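Local coordinates for protein branched-chain-amino-acid aminotransferase (Pseudomonas sp. UW4, PDB 6JIF) that catalyses the PLP-dependent transfer of amino groups between branched-chain amino acids and 2-oxo acids, as a class IV aminotransferase, at residues F178-I189 and I309-Y317; A244-N253 and S295-G304. All coordinates share one frame; numbering follows the deposited sequence.

Contacts 1 and 2 are joined through strand 308-317, which pairs with 185-189 on one side and with 297-304 on the other. Contact 2 pairs strand 245-250 with strand 297-304 antiparallel; the chain then turns back into strand 308-317, which meets strand 185-189 in contact 1. All four belong to one mixed sheet, and the contact centres lie about 12 Å apart. The seam between them is largely backbone: T310 N is 2.7 Å from A302 O, and I312 N is 2.9 Å from A300 O, both probable hydrogen bonds, with I312 CD1 also packing 3.6 Å from G301 O. Contact 2 reaches the cofactor directly, through A244, N245 and G304 of the PLP pocket, whereas in contact 1 the side chain of I309 stays about 10 Å from PLP.

Contact 1. Residues F178-I189 and I309-Y317; sequences FKGGLTPHNFQI and ITPIGGIDY
T310 offers its two branches to three rings, those of F178, H185 and F187. OG1 lies in the plane of the F178 ring, at its edge, 3.4 Å from CE1, while the CG2 methyl approaches H185 CD2 at 3.4 Å and sits at the edge of the F187 ring. H185 in turn sets its CE1 over one face of the F178 ring, offset toward its rim. The F187 ring, its CG held beside the backbone N (chi1 -61°), crosses I312 at about a right angle, CE1 lying 3.6 Å from I312 CG1. On the other face of the parallel pairing, Q188 and D316 run side by side: both have CG anti to the backbone N, and NE2 donates to the anti side of D316 OD2 at 3.2 Å, in its own amide plane. A leucine in place of Q188 would probably leave that carboxylate oxygen without its amide donor. Backbone bonds join the strands, among them D316 N to F187 O at 2.8 Å. Farther along, I189 CG1 packs 3.6 Å from Y317 CD1. Strand 185-189 is set between 308-317 and the parallel strand 227-230, where I228 touches F187, I189 and I315, while helix 332-346 packs against L182 and I309.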
loop_
_atom_site.group_PDB
_atom_site.type_symbol
_atom_site.label_atom_id
_atom_site.label_comp_id
_atom_site.label_asym_id
_atom_site.label_seq_id
_atom_site.Cartn_x
_atom_site.Cartn_y
_atom_site.Cartn_z
ATOM N N PHE B 178 13.535 15.887 16.020
ATOM C CA PHE B 178 12.951 16.758 17.036
ATOM C C PHE B 178 13.963 17.839 17.391
ATOM O O PHE B 178 15.144 17.542 17.605
ATOM C CB PHE B 178 12.562 15.983 18.290
ATOM C CG PHE B 178 11.618 14.865 18.016
ATOM C CD1 PHE B 178 12.084 13.543 17.880
ATOM C CD2 PHE B 178 10.260 15.113 17.854
ATOM C CE1 PHE B 178 11.197 12.502 17.592
ATOM C CE2 PHE B 178 9.386 14.076 17.574
ATOM C CZ PHE B 178 9.859 12.774 17.448
ATOM N N LYS B 179 13.503 19.082 17.519
ATOM C CA LYS B 179 14.439 20.092 17.982
ATOM C C LYS B 179 14.456 20.128 19.512
ATOM O O LYS B 179 13.499 19.716 20.174
ATOM C CB LYS B 179 14.167 21.481 17.388
ATOM C CG LYS B 179 14.136 21.507 15.830
ATOM C CD LYS B 179 14.853 22.835 15.435
ATOM C CE LYS B 179 14.868 23.448 13.990
ATOM N NZ LYS B 179 13.644 23.886 13.237
ATOM N N GLY B 180 15.605 20.540 20.068
ATOM C CA GLY B 180 15.830 20.519 21.503
ATOM C C GLY B 180 16.732 19.395 21.982
ATOM O O GLY B 180 17.131 19.387 23.161
ATOM N N GLY B 181 17.082 18.470 21.095
ATOM C CA GLY B 181 17.891 17.313 21.405
ATOM C C GLY B 181 17.067 16.122 21.847
ATOM O O GLY B 181 15.898 15.995 21.467
ATOM N N LEU B 182 17.663 15.288 22.704
ATOM C CA LEU B 182 17.061 14.046 23.178
ATOM C C LEU B 182 16.177 14.366 24.357
ATOM O O LEU B 182 16.664 14.859 25.388
ATOM C CB LEU B 182 18.128 13.072 23.638
ATOM C CG LEU B 182 18.781 11.993 22.836
ATOM C CD1 LEU B 182 19.506 11.201 23.904
ATOM C CD2 LEU B 182 17.849 11.136 22.028
ATOM N N THR B 183 14.897 14.060 24.212
ATOM C CA THR B 183 13.932 14.343 25.251
ATOM C C THR B 183 12.905 13.244 25.180
ATOM O O THR B 183 12.774 12.609 24.122
ATOM C CB THR B 183 13.250 15.703 25.048
ATOM O OG1 THR B 183 12.594 16.056 26.256
ATOM C CG2 THR B 183 12.219 15.601 23.898
ATOM N N PRO B 184 12.224 12.929 26.279
ATOM C CA PRO B 184 11.167 11.900 26.195
ATOM C C PRO B 184 9.899 12.379 25.504
ATOM O O PRO B 184 9.451 13.512 25.676
ATOM C CB PRO B 184 10.841 11.585 27.662
ATOM C CG PRO B 184 11.961 12.234 28.484
ATOM C CD PRO B 184 12.497 13.364 27.663
ATOM N N HIS B 185 9.249 11.449 24.808
ATOM C CA HIS B 185 7.995 11.701 24.115
ATOM C C HIS B 185 7.032 10.624 24.531
ATOM O O HIS B 185 7.462 9.506 24.826
ATOM C CB HIS B 185 8.149 11.599 22.586
ATOM C CG HIS B 185 9.220 12.469 22.073
ATOM N ND1 HIS B 185 8.975 13.717 21.557
ATOM C CD2 HIS B 185 10.562 12.333 22.117
ATOM C CE1 HIS B 185 10.119 14.304 21.271
ATOM N NE2 HIS B 185 11.099 13.484 21.601
ATOM N N ASN B 186 5.738 10.959 24.518
ATOM C CA ASN B 186 4.659 10.018 24.847
ATOM C C ASN B 186 4.027 9.470 23.573
ATOM O O ASN B 186 3.846 10.217 22.603
ATOM C CB ASN B 186 3.571 10.651 25.718
ATOM C CG ASN B 186 4.128 11.105 27.055
ATOM O OD1 ASN B 186 5.097 10.551 27.547
ATOM N ND2 ASN B 186 3.514 12.132 27.649
ATOM N N PHE B 187 3.681 8.173 23.599
ATOM C CA PHE B 187 3.041 7.503 22.453
ATOM C C PHE B 187 1.797 6.783 22.936
ATOM O O PHE B 187 1.659 6.519 24.135
ATOM C CB PHE B 187 3.997 6.503 21.756
ATOM C CG PHE B 187 5.248 7.141 21.173
ATOM C CD1 PHE B 187 6.297 7.480 21.981
ATOM C CD2 PHE B 187 5.334 7.390 19.797
ATOM C CE1 PHE B 187 7.468 8.060 21.434
ATOM C CE2 PHE B 187 6.448 7.947 19.267
ATOM C CZ PHE B 187 7.539 8.298 20.104
ATOM N N GLN B 188 0.878 6.463 22.005
ATOM C CA GLN B 188 -0.415 5.856 22.330
ATOM C C GLN B 188 -0.608 4.532 21.593
ATOM O O GLN B 188 -0.420 4.471 20.379
ATOM C CB GLN B 188 -1.551 6.779 21.936
ATOM C CG GLN B 188 -2.907 6.265 22.376
ATOM C CD GLN B 188 -4.003 7.151 21.907
ATOM O OE1 GLN B 188 -4.150 7.432 20.719
ATOM N NE2 GLN B 188 -4.797 7.639 22.861
ATOM N N ILE B 189 -0.994 3.484 22.311
ATOM C CA ILE B 189 -1.322 2.217 21.608
ATOM C C ILE B 189 -2.484 2.438 20.658
ATOM O O ILE B 189 -3.474 3.086 20.989
ATOM C CB ILE B 189 -1.643 1.095 22.612
ATOM C CG1 ILE B 189 -0.405 0.740 23.425
ATOM C CG2 ILE B 189 -2.222 -0.154 21.906
ATOM C CD1 ILE B 189 0.888 0.521 22.634
ATOM N N ILE B 309 17.314 7.942 17.661
ATOM C CA ILE B 309 16.614 7.360 18.799
ATOM C C ILE B 309 15.602 8.385 19.272
ATOM O O ILE B 309 15.954 9.547 19.464
ATOM C CB ILE B 309 17.568 6.980 19.945
ATOM C CG1 ILE B 309 18.413 5.790 19.521
ATOM C CG2 ILE B 309 16.767 6.608 21.229
ATOM C CD1 ILE B 309 19.283 5.271 20.624
ATOM N N THR B 310 14.340 7.962 19.455
ATOM C CA THR B 310 13.358 8.825 20.109
ATOM C C THR B 310 13.092 8.220 21.479
ATOM O O THR B 310 12.552 7.113 21.550
ATOM C CB THR B 310 12.074 8.887 19.285
ATOM O OG1 THR B 310 12.380 9.366 17.964
ATOM C CG2 THR B 310 11.044 9.788 19.963
ATOM N N PRO B 311 13.473 8.861 22.582
ATOM C CA PRO B 311 13.185 8.278 23.895
ATOM C C PRO B 311 11.681 8.288 24.165
ATOM O O PRO B 311 10.969 9.211 23.766
ATOM C CB PRO B 311 13.973 9.184 24.862
ATOM C CG PRO B 311 15.009 9.780 24.064
ATOM C CD PRO B 311 14.356 10.019 22.700
ATOM N N ILE B 312 11.186 7.201 24.763
ATOM C CA ILE B 312 9.777 7.105 25.122
ATOM C C ILE B 312 9.632 7.503 26.585
ATOM O O ILE B 312 10.251 6.896 27.467
ATOM C CB ILE B 312 9.204 5.709 24.875
ATOM C CG1 ILE B 312 9.162 5.467 23.361
ATOM C CG2 ILE B 312 7.814 5.616 25.519
ATOM C CD1 ILE B 312 9.106 4.028 23.008
ATOM N N GLY B 313 8.849 8.533 26.828
ATOM C CA GLY B 313 8.561 8.907 28.211
ATOM C C GLY B 313 7.469 7.976 28.728
ATOM O O GLY B 313 7.670 7.239 29.708
ATOM N N GLY B 314 6.374 7.871 28.002
ATOM C CA GLY B 314 5.283 7.031 28.475
ATOM C C GLY B 314 4.523 6.476 27.297
ATOM O O GLY B 314 4.500 7.073 26.221
ATOM N N ILE B 315 3.858 5.356 27.529
ATOM C CA ILE B 315 2.931 4.758 26.571
ATOM C C ILE B 315 1.537 4.783 27.179
ATOM O O ILE B 315 1.345 4.282 28.290
ATOM C CB ILE B 315 3.318 3.314 26.214
ATOM C CG1 ILE B 315 4.661 3.363 25.475
ATOM C CG2 ILE B 315 2.212 2.680 25.397
ATOM C CD1 ILE B 315 5.237 1.998 25.185
ATOM N N ASP B 316 0.581 5.338 26.441
ATOM C CA ASP B 316 -0.829 5.346 26.863
ATOM C C ASP B 316 -1.506 4.087 26.325
ATOM O O ASP B 316 -1.469 3.814 25.118
ATOM C CB ASP B 316 -1.512 6.595 26.325
ATOM C CG ASP B 316 -2.955 6.688 26.709
ATOM O OD1 ASP B 316 -3.195 6.770 27.905
ATOM O OD2 ASP B 316 -3.837 6.707 25.819
ATOM N N TYR B 317 -2.102 3.322 27.227
ATOM C CA TYR B 317 -2.730 2.034 26.889
ATOM C C TYR B 317 -3.982 1.908 27.762
ATOM O O TYR B 317 -3.900 2.078 28.984
ATOM C CB TYR B 317 -1.765 0.886 27.178
ATOM C CG TYR B 317 -2.313 -0.500 26.845
ATOM C CD1 TYR B 317 -2.898 -0.723 25.637
ATOM C CD2 TYR B 317 -2.267 -1.543 27.788
ATOM C CE1 TYR B 317 -3.430 -1.956 25.319
ATOM C CE2 TYR B 317 -2.777 -2.797 27.476
ATOM C CZ TYR B 317 -3.360 -2.981 26.255
ATOM O OH TYR B 317 -3.871 -4.234 25.966
#

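Contact 2. Residues A244-N253 and S295-G304; sequences ANFFGITHDN and SDFKEAGACG. With PLP (pyridoxal-5'-phosphate), chain D.
K298 reaches past H251 to N253, along the turn of 244-253, and its side chain can be read atom by atom. CB lies 3.8 Å from H251 CE1. CG occupies the cramped site between backbone N and carbonyl carbon (chi1 59°), near the carbonyl oxygens of I249 and T250; beyond it the chain is extended. CD passes T250 O, CE comes to 3.4 Å from the same oxygen, and NZ ends in a hydrogen bond of 2.6 Å to N253 OD1. The type I turn from T250 to N253 thus brings the amide to the lysine tip. At the root of the side chain, K298 and E299 both face I249, a classic beta bulge. The H251 and K298 side chains run alongside each other, pointing opposite ways, and H251 NE2 donates in the ring plane to S295 O, with a water bridging the same two atoms.

Two glycines make room for rings: G301 CA lies over the F247 face, 3.9 Å from its centroid, and G248 CA likewise over F297. F246 points its edge at the F297 face in an offset T-shaped pair, centroids 5.9 Å apart. At the far end, N245 N is 3.5 Å from PLP C6. Strand 255-258 flanks 245-250 on its other side, helix 267-278 packs on N245 and C303, and helix 332-346 touches F247, I249 and E299.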
loop_
_atom_site.group_PDB
_atom_site.type_symbol
_atom_site.label_atom_id
_atom_site.label_comp_id
_atom_site.label_asym_id
_atom_site.label_seq_id
_atom_site.Cartn_x
_atom_site.Cartn_y
_atom_site.Cartn_z
ATOM N N ALA B 244 9.116 3.497 13.439
ATOM C CA ALA B 244 10.413 3.222 14.050
ATOM C C ALA B 244 10.326 1.915 14.826
ATOM O O ALA B 244 9.241 1.466 15.180
ATOM C CB ALA B 244 10.851 4.347 15.011
ATOM N N ASN B 245 11.478 1.289 15.084
ATOM C CA ASN B 245 11.434 0.077 15.893
ATOM C C ASN B 245 11.398 0.425 17.374
ATOM O O ASN B 245 11.855 1.505 17.783
ATOM C CB ASN B 245 12.634 -0.805 15.631
ATOM C CG ASN B 245 12.593 -1.404 14.239
ATOM O OD1 ASN B 245 13.485 -1.181 13.440
ATOM N ND2 ASN B 245 11.509 -2.083 13.936
ATOM N N PHE B 246 10.835 -0.493 18.181
ATOM C CA PHE B 246 10.782 -0.332 19.639
ATOM C C PHE B 246 12.002 -0.996 20.267
ATOM O O PHE B 246 12.453 -2.038 19.807
ATOM C CB PHE B 246 9.515 -0.985 20.208
ATOM C CG PHE B 246 9.426 -0.964 21.713
ATOM C CD1 PHE B 246 8.880 0.144 22.374
ATOM C CD2 PHE B 246 9.858 -2.040 22.476
ATOM C CE1 PHE B 246 8.794 0.201 23.774
ATOM C CE2 PHE B 246 9.735 -2.008 23.900
ATOM C CZ PHE B 246 9.234 -0.886 24.534
ATOM N N PHE B 247 12.535 -0.403 21.321
ATOM C CA PHE B 247 13.407 -1.164 22.200
ATOM C C PHE B 247 13.071 -0.802 23.649
ATOM O O PHE B 247 12.605 0.307 23.945
ATOM C CB PHE B 247 14.898 -0.958 21.868
ATOM C CG PHE B 247 15.401 0.418 22.172
ATOM C CD1 PHE B 247 15.832 0.760 23.461
ATOM C CD2 PHE B 247 15.392 1.402 21.197
ATOM C CE1 PHE B 247 16.284 2.053 23.744
ATOM C CE2 PHE B 247 15.806 2.705 21.487
ATOM C CZ PHE B 247 16.259 3.030 22.768
ATOM N N GLY B 248 13.238 -1.783 24.526
ATOM C CA GLY B 248 13.158 -1.559 25.957
ATOM C C GLY B 248 14.477 -1.960 26.591
ATOM O O GLY B 248 15.177 -2.823 26.083
ATOM N N ILE B 249 14.806 -1.335 27.719
ATOM C CA ILE B 249 15.991 -1.675 28.507
ATOM C C ILE B 249 15.495 -2.264 29.808
ATOM O O ILE B 249 14.804 -1.568 30.548
ATOM C CB ILE B 249 16.855 -0.438 28.806
ATOM C CG1 ILE B 249 17.247 0.291 27.530
ATOM C CG2 ILE B 249 18.075 -0.858 29.668
ATOM C CD1 ILE B 249 18.069 -0.558 26.540
ATOM N N THR B 250 15.774 -3.536 30.073
ATOM C CA THR B 250 15.256 -4.183 31.271
ATOM C C THR B 250 15.970 -3.700 32.529
ATOM O O THR B 250 17.031 -3.074 32.486
ATOM C CB THR B 250 15.416 -5.696 31.219
ATOM O OG1 THR B 250 16.820 -6.002 31.211
ATOM C CG2 THR B 250 14.750 -6.227 29.997
ATOM N N HIS B 251 15.402 -4.074 33.681
ATOM C CA HIS B 251 16.031 -3.716 34.950
ATOM C C HIS B 251 17.413 -4.322 35.094
ATOM O O HIS B 251 18.277 -3.714 35.734
ATOM C CB HIS B 251 15.121 -4.102 36.098
ATOM C CG HIS B 251 13.884 -3.269 36.135
ATOM N ND1 HIS B 251 13.871 -2.000 36.661
ATOM C CD2 HIS B 251 12.638 -3.498 35.659
ATOM C CE1 HIS B 251 12.668 -1.480 36.512
ATOM N NE2 HIS B 251 11.894 -2.374 35.918
ATOM N N ASP B 252 17.664 -5.490 34.487
ATOM C CA ASP B 252 19.016 -6.033 34.453
ATOM C C ASP B 252 19.749 -5.680 33.178
ATOM O O ASP B 252 20.611 -6.446 32.739
ATOM C CB ASP B 252 19.044 -7.546 34.671
ATOM C CG ASP B 252 18.050 -8.296 33.837
ATOM O OD1 ASP B 252 17.372 -7.711 32.968
ATOM O OD2 ASP B 252 17.942 -9.517 34.086
ATOM N N ASN B 253 19.367 -4.565 32.546
ATOM C CA ASN B 253 20.160 -3.896 31.529
ATOM C C ASN B 253 20.250 -4.666 30.220
ATOM O O ASN B 253 21.200 -4.483 29.472
ATOM C CB ASN B 253 21.561 -3.616 32.045
ATOM C CG ASN B 253 21.542 -2.619 33.169
ATOM O OD1 ASN B 253 21.164 -1.474 32.958
ATOM N ND2 ASN B 253 21.923 -3.054 34.371
ATOM N N SER B 295 6.145 -2.855 32.775
ATOM C CA SER B 295 6.975 -2.735 33.957
ATOM C C SER B 295 8.299 -3.489 33.857
ATOM O O SER B 295 9.191 -3.251 34.686
ATOM C CB SER B 295 6.167 -3.197 35.145
ATOM O OG SER B 295 5.302 -2.125 35.493
ATOM N N ASP B 296 8.476 -4.356 32.848
ATOM C CA ASP B 296 9.772 -4.993 32.622
ATOM C C ASP B 296 10.904 -4.006 32.328
ATOM O O ASP B 296 12.074 -4.383 32.484
ATOM C CB ASP B 296 9.749 -5.897 31.382
ATOM C CG ASP B 296 8.861 -7.122 31.523
ATOM O OD1 ASP B 296 8.329 -7.398 32.617
ATOM O OD2 ASP B 296 8.713 -7.799 30.478
ATOM N N PHE B 297 10.609 -2.798 31.837
ATOM C CA PHE B 297 11.635 -1.912 31.278
ATOM C C PHE B 297 11.838 -0.716 32.187
ATOM O O PHE B 297 10.859 -0.112 32.620
ATOM C CB PHE B 297 11.211 -1.450 29.881
ATOM C CG PHE B 297 10.978 -2.601 28.958
ATOM C CD1 PHE B 297 12.003 -3.496 28.696
ATOM C CD2 PHE B 297 9.707 -2.836 28.427
ATOM C CE1 PHE B 297 11.808 -4.610 27.883
ATOM C CE2 PHE B 297 9.485 -3.932 27.591
ATOM C CZ PHE B 297 10.550 -4.838 27.335
ATOM N N LYS B 298 13.110 -0.364 32.474
ATOM C CA LYS B 298 13.341 0.893 33.175
ATOM C C LYS B 298 13.511 2.068 32.201
ATOM O O LYS B 298 13.472 3.218 32.623
ATOM C CB LYS B 298 14.551 0.752 34.111
ATOM C CG LYS B 298 15.851 0.356 33.369
ATOM C CD LYS B 298 17.012 0.189 34.398
ATOM C CE LYS B 298 18.327 -0.152 33.680
ATOM N NZ LYS B 298 19.607 -0.136 34.537
ATOM N N GLU B 299 13.714 1.800 30.919
ATOM C CA GLU B 299 13.823 2.796 29.867
ATOM C C GLU B 299 13.246 2.174 28.611
ATOM O O GLU B 299 13.215 0.938 28.472
ATOM C CB GLU B 299 15.296 3.190 29.541
ATOM C CG GLU B 299 16.050 3.782 30.635
ATOM C CD GLU B 299 17.464 4.176 30.224
ATOM O OE1 GLU B 299 17.616 4.588 29.046
ATOM O OE2 GLU B 299 18.404 4.090 31.091
ATOM N N ALA B 300 12.805 3.023 27.694
ATOM C CA ALA B 300 12.357 2.525 26.401
ATOM C C ALA B 300 12.528 3.615 25.353
ATOM O O ALA B 300 12.564 4.802 25.666
ATOM C CB ALA B 300 10.893 2.059 26.453
ATOM N N GLY B 301 12.620 3.194 24.099
ATOM C CA GLY B 301 12.825 4.108 23.001
ATOM C C GLY B 301 12.406 3.510 21.677
ATOM O O GLY B 301 11.937 2.366 21.584
ATOM N N ALA B 302 12.436 4.377 20.675
ATOM C CA ALA B 302 12.211 4.000 19.277
ATOM C C ALA B 302 13.420 4.369 18.440
ATOM O O ALA B 302 14.107 5.341 18.723
ATOM C CB ALA B 302 10.982 4.667 18.718
ATOM N N CYS B 303 13.787 3.513 17.494
ATOM C CA CYS B 303 14.970 3.789 16.686
ATOM C C CYS B 303 14.610 3.734 15.198
ATOM O O CYS B 303 13.722 2.980 14.796
ATOM C CB CYS B 303 16.128 2.851 16.998
ATOM S SG CYS B 303 15.722 1.171 16.822
ATOM N N GLY B 304 15.257 4.585 14.426
ATOM C CA GLY B 304 15.102 4.549 12.958
ATOM C C GLY B 304 16.051 5.582 12.393
ATOM O O GLY B 304 16.674 6.343 13.129
HETATM N N1 PLP D . 9.885 0.545 11.567
HETATM C C2 PLP D . 9.159 0.814 10.446
HETATM C C2A PLP D . 7.723 0.393 10.454
HETATM C C3 PLP D . 9.761 1.397 9.330
HETATM O O3 PLP D . 9.023 1.607 8.194
HETATM C C4 PLP D . 11.131 1.762 9.382
HETATM C C4A PLP D . 11.876 2.212 8.139
HETATM C C5 PLP D . 11.825 1.481 10.576
HETATM C C6 PLP D . 11.193 0.871 11.617
HETATM C C5A PLP D . 13.249 1.861 10.836
HETATM O O4P PLP D . 14.086 1.363 9.862
HETATM P P PLP D . 15.537 2.006 9.706
HETATM O O1P PLP D . 16.261 1.955 11.030
HETATM O O2P PLP D . 16.189 1.055 8.691
HETATM O O3P PLP D . 15.461 3.454 9.233
HETATM O O HOH W 1 9.816 -0.630 35.974
#